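Local coordinates for protein HTH-type transcriptional regulator AscG (Escherichia coli, PDB 3BRQ) that represses transcription of the cryptic asc operon as a sequence-specific DNA-binding regulator of the LacI family, at residues A247-E261 with K279-L291. Numbering follows the deposited sequence.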
# COMPACT_ATOMS: atom_id res chain seq x y z
N ALA B 247 -17.26 -4.87 10.25
CA ALA B 247 -16.61 -3.68 9.81
C ALA B 247 -15.66 -3.16 10.90
O ALA B 247 -16.03 -3.06 12.08
CB ALA B 247 -17.64 -2.59 9.46
N LEU B 248 -14.45 -2.77 10.47
CA LEU B 248 -13.38 -2.49 11.41
C LEU B 248 -13.34 -1.02 11.86
O LEU B 248 -13.08 -0.14 11.06
CB LEU B 248 -12.04 -2.94 10.80
CG LEU B 248 -10.74 -2.46 11.44
CD1 LEU B 248 -10.60 -3.07 12.91
CD2 LEU B 248 -9.54 -2.82 10.63
N SER B 249 -13.58 -0.75 13.14
CA SER B 249 -13.36 0.61 13.71
C SER B 249 -11.87 0.93 13.62
O SER B 249 -11.03 0.09 13.93
CB SER B 249 -13.76 0.70 15.18
OG SER B 249 -15.08 0.30 15.44
N SER B 250 -11.54 2.14 13.17
CA SER B 250 -10.15 2.51 12.92
C SER B 250 -9.87 4.00 13.10
O SER B 250 -10.70 4.84 12.82
CB SER B 250 -9.71 2.11 11.52
OG SER B 250 -8.27 2.21 11.41
N VAL B 251 -8.68 4.31 13.59
CA VAL B 251 -8.21 5.66 13.73
C VAL B 251 -7.72 6.20 12.37
O VAL B 251 -6.79 5.69 11.79
CB VAL B 251 -7.08 5.75 14.84
CG1 VAL B 251 -6.54 7.13 14.92
CG2 VAL B 251 -7.66 5.38 16.19
N LYS B 252 -8.38 7.25 11.87
CA LYS B 252 -7.97 7.89 10.64
C LYS B 252 -7.00 9.05 10.89
O LYS B 252 -7.26 9.92 11.73
CB LYS B 252 -9.18 8.40 9.86
CG LYS B 252 -8.84 8.96 8.47
CD LYS B 252 -10.13 9.32 7.77
CE LYS B 252 -9.90 9.53 6.27
NZ LYS B 252 -9.41 10.91 5.97
N ILE B 253 -5.88 9.00 10.16
CA ILE B 253 -4.84 10.03 10.17
C ILE B 253 -5.13 10.94 8.99
O ILE B 253 -5.41 10.45 7.89
CB ILE B 253 -3.38 9.38 10.07
CG1 ILE B 253 -3.20 8.25 11.11
CG2 ILE B 253 -2.22 10.43 10.19
CD1 ILE B 253 -3.35 8.64 12.62
N PRO B 254 -5.08 12.28 9.21
CA PRO B 254 -5.27 13.25 8.15
C PRO B 254 -4.05 13.33 7.21
O PRO B 254 -3.44 14.39 7.03
CB PRO B 254 -5.48 14.55 8.91
CG PRO B 254 -4.70 14.37 10.19
CD PRO B 254 -4.77 12.92 10.52
N VAL B 255 -3.69 12.20 6.62
CA VAL B 255 -2.55 12.13 5.71
C VAL B 255 -2.59 13.23 4.64
O VAL B 255 -1.64 14.00 4.50
CB VAL B 255 -2.43 10.71 5.02
CG1 VAL B 255 -1.37 10.70 3.91
CG2 VAL B 255 -2.11 9.69 6.04
N THR B 256 -3.69 13.30 3.90
CA THR B 256 -3.87 14.27 2.82
C THR B 256 -3.61 15.72 3.24
O THR B 256 -2.83 16.48 2.60
CB THR B 256 -5.32 14.18 2.29
OG1 THR B 256 -5.46 12.96 1.58
CG2 THR B 256 -5.64 15.34 1.39
N GLU B 257 -4.28 16.11 4.30
CA GLU B 257 -4.03 17.40 4.93
C GLU B 257 -2.59 17.56 5.30
O GLU B 257 -2.01 18.64 5.10
CB GLU B 257 -4.88 17.57 6.19
CG GLU B 257 -6.38 17.72 5.93
CD GLU B 257 -7.14 16.39 5.70
OE1 GLU B 257 -6.57 15.26 5.80
OE2 GLU B 257 -8.36 16.49 5.41
N MSE B 258 -2.01 16.52 5.88
CA MSE B 258 -0.64 16.63 6.38
C MSE B 258 0.35 16.86 5.24
O MSE B 258 1.31 17.62 5.40
CB MSE B 258 -0.24 15.37 7.16
CG MSE B 258 -0.64 15.46 8.65
SE MSE B 258 -0.41 13.74 9.47
CE MSE B 258 1.41 13.99 9.89
N ILE B 259 0.09 16.22 4.10
CA ILE B 259 0.99 16.24 2.93
C ILE B 259 0.90 17.58 2.21
O ILE B 259 1.92 18.13 1.76
CB ILE B 259 0.71 15.06 1.97
CG1 ILE B 259 1.15 13.77 2.65
CG2 ILE B 259 1.60 15.11 0.73
CD1 ILE B 259 2.59 13.91 3.30
N GLN B 260 -0.32 18.09 2.13
CA GLN B 260 -0.59 19.36 1.50
C GLN B 260 0.02 20.48 2.33
O GLN B 260 0.54 21.45 1.77
CB GLN B 260 -2.08 19.57 1.36
CG GLN B 260 -2.74 18.67 0.30
CD GLN B 260 -4.25 18.83 0.29
OE1 GLN B 260 -4.82 19.52 1.13
NE2 GLN B 260 -4.92 18.18 -0.69
N GLU B 261 -0.02 20.34 3.65
CA GLU B 261 0.70 21.28 4.52
C GLU B 261 2.21 21.31 4.30
O GLU B 261 2.77 22.34 3.98
CB GLU B 261 0.46 20.99 5.99
CG GLU B 261 1.02 22.06 6.87
CD GLU B 261 0.14 23.30 6.89
OE1 GLU B 261 -0.83 23.43 6.08
OE2 GLU B 261 0.40 24.15 7.75
N LYS B 279 0.66 24.05 12.00
CA LYS B 279 -0.64 23.38 12.10
C LYS B 279 -0.34 21.95 12.50
O LYS B 279 0.22 21.21 11.69
CB LYS B 279 -1.36 23.34 10.74
CG LYS B 279 -2.19 24.56 10.42
CD LYS B 279 -3.04 24.37 9.16
CE LYS B 279 -3.97 25.58 8.96
NZ LYS B 279 -4.45 25.70 7.56
N THR B 280 -0.62 21.58 13.75
CA THR B 280 -0.44 20.18 14.16
C THR B 280 -1.74 19.38 13.98
O THR B 280 -2.84 19.95 13.83
CB THR B 280 0.05 20.01 15.63
OG1 THR B 280 -0.96 20.50 16.51
CG2 THR B 280 1.38 20.74 15.88
N PHE B 281 -1.59 18.06 14.01
CA PHE B 281 -2.62 17.15 13.50
C PHE B 281 -2.93 16.07 14.54
O PHE B 281 -2.18 15.88 15.51
CB PHE B 281 -2.16 16.56 12.16
CG PHE B 281 -2.05 17.59 11.06
CD1 PHE B 281 -3.11 17.84 10.21
CD2 PHE B 281 -0.88 18.34 10.90
CE1 PHE B 281 -3.01 18.82 9.19
CE2 PHE B 281 -0.78 19.32 9.87
CZ PHE B 281 -1.86 19.55 9.03
N SER B 282 -4.08 15.42 14.34
CA SER B 282 -4.59 14.37 15.22
C SER B 282 -5.55 13.54 14.38
O SER B 282 -6.22 14.05 13.48
CB SER B 282 -5.34 14.97 16.43
OG SER B 282 -6.27 15.98 16.00
N GLY B 283 -5.60 12.25 14.67
CA GLY B 283 -6.55 11.37 14.02
C GLY B 283 -7.88 11.36 14.74
O GLY B 283 -8.01 11.91 15.87
N LYS B 284 -8.87 10.77 14.08
CA LYS B 284 -10.22 10.58 14.62
C LYS B 284 -10.52 9.09 14.54
O LYS B 284 -10.23 8.47 13.54
CB LYS B 284 -11.28 11.34 13.80
CG LYS B 284 -10.99 11.38 12.30
CD LYS B 284 -12.18 11.85 11.39
CE LYS B 284 -11.66 12.10 9.95
NZ LYS B 284 -12.57 11.71 8.80
N LEU B 285 -11.06 8.53 15.61
CA LEU B 285 -11.48 7.14 15.61
C LEU B 285 -12.79 7.06 14.80
O LEU B 285 -13.73 7.85 15.03
CB LEU B 285 -11.70 6.63 17.04
CG LEU B 285 -12.40 5.27 17.06
CD1 LEU B 285 -11.49 4.18 16.46
CD2 LEU B 285 -12.79 4.94 18.48
N ILE B 286 -12.80 6.19 13.81
CA ILE B 286 -14.01 5.97 13.04
C ILE B 286 -14.69 4.75 13.64
O ILE B 286 -14.11 3.66 13.65
CB ILE B 286 -13.70 5.78 11.56
CG1 ILE B 286 -12.91 7.00 11.06
CG2 ILE B 286 -15.04 5.52 10.76
CD1 ILE B 286 -13.34 7.62 9.77
N ARG B 287 -15.91 4.94 14.13
CA ARG B 287 -16.59 3.92 14.90
C ARG B 287 -17.43 3.06 14.01
O ARG B 287 -18.31 3.58 13.35
CB ARG B 287 -17.48 4.56 15.97
CG ARG B 287 -16.64 5.16 17.08
CD ARG B 287 -17.44 6.13 17.95
NE ARG B 287 -16.48 7.03 18.59
CZ ARG B 287 -16.08 8.19 18.08
NH1 ARG B 287 -16.60 8.64 16.94
NH2 ARG B 287 -15.17 8.91 18.72
N ARG B 288 -17.13 1.76 13.98
CA ARG B 288 -17.83 0.82 13.09
C ARG B 288 -18.26 -0.39 13.92
O ARG B 288 -18.09 -0.41 15.16
CB ARG B 288 -16.96 0.42 11.87
CG ARG B 288 -16.28 1.57 11.13
CD ARG B 288 -15.96 1.16 9.67
NE ARG B 288 -15.59 2.29 8.81
CZ ARG B 288 -14.35 2.79 8.64
NH1 ARG B 288 -13.32 2.29 9.29
NH2 ARG B 288 -14.17 3.82 7.80
N ASP B 289 -18.75 -1.41 13.25
CA ASP B 289 -19.39 -2.52 13.94
C ASP B 289 -18.48 -3.34 14.85
O ASP B 289 -19.04 -4.07 15.66
CB ASP B 289 -20.06 -3.45 12.92
CG ASP B 289 -21.31 -2.83 12.32
OD1 ASP B 289 -21.88 -1.90 12.95
OD2 ASP B 289 -21.70 -3.27 11.21
N SER B 290 -17.14 -3.24 14.73
CA SER B 290 -16.22 -4.03 15.56
C SER B 290 -16.11 -3.48 16.96
O SER B 290 -15.44 -4.06 17.82
CB SER B 290 -14.81 -4.04 14.97
OG SER B 290 -14.25 -2.73 14.98
N LEU B 291 -16.76 -2.36 17.19
CA LEU B 291 -16.70 -1.74 18.50
C LEU B 291 -18.09 -1.66 19.13
O LEU B 291 -19.02 -1.13 18.50
CB LEU B 291 -16.04 -0.36 18.39
CG LEU B 291 -15.95 0.52 19.64
CD1 LEU B 291 -15.02 -0.09 20.65
CD2 LEU B 291 -15.44 1.90 19.23
O HOH W 1 -20.12 -5.22 10.06
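Strands 249-252 and 284-286 pair antiparallel at 155°, with Ser250-Ile286 and Lys252-Lys284 as hydrogen-bonded pairs and Val251-Leu285 as the non-hydrogen-bonded pair between them. Ile286 N donates a hydrogen bond to Ser250 O at 2.7 Å, from above the carbonyl plane. Val251 and Leu285 cross at about a right angle and touch CG2 to CD1, against helix 123-136. The two lysines run side by side from the other face.

Next to the strand pairs, serine hydroxyls join the backbone bonding. Ser249 OG accepts a hydrogen bond from Arg288 N at 2.9 Å, and Ser290 OG accepts one from Ser249 N at 2.8 Å, nearly straight. Ser249 OG also donates to Ser290 OG, which binds Val232 O as well. Ser290 N bonds Ala247 O weakly. Arg288 stays extended from CG to NE, which carries its guanidinium alongside Leu248. Arg288 NH1 donates to Leu248 O at 3.0 Å, in the guanidinium plane, and also forms a salt bridge with Asp237. Ile286 CG2 covers one face of the group. With a leucine here, Leu248 O would probably lose this donor and the carboxylate of Asp237 its positive mate.

At the far end, Phe281 lies against the start of helix 255-270. Met258 CG, of a selenomethionine, sits over one face of the Phe281 ring, 3.7 Å from the centroid, a CH-pi contact. Met258 SE is 5.1 Å from the centroid of the Phe281 ring, oblique to it, a Met-aromatic contact. Pro254 CG and Glu257 CB approach the ring obliquely. Lys279 crosses Glu261, whose salt bridge is with Arg265.

The contact thus spans the two-lobed fold of this family. Polar bonds fix an antiparallel edge strand to the mixed sheet of one lobe. The Phe281 ring packs on a helix that reaches helix 36-49 of the other through Val255 and Ile259.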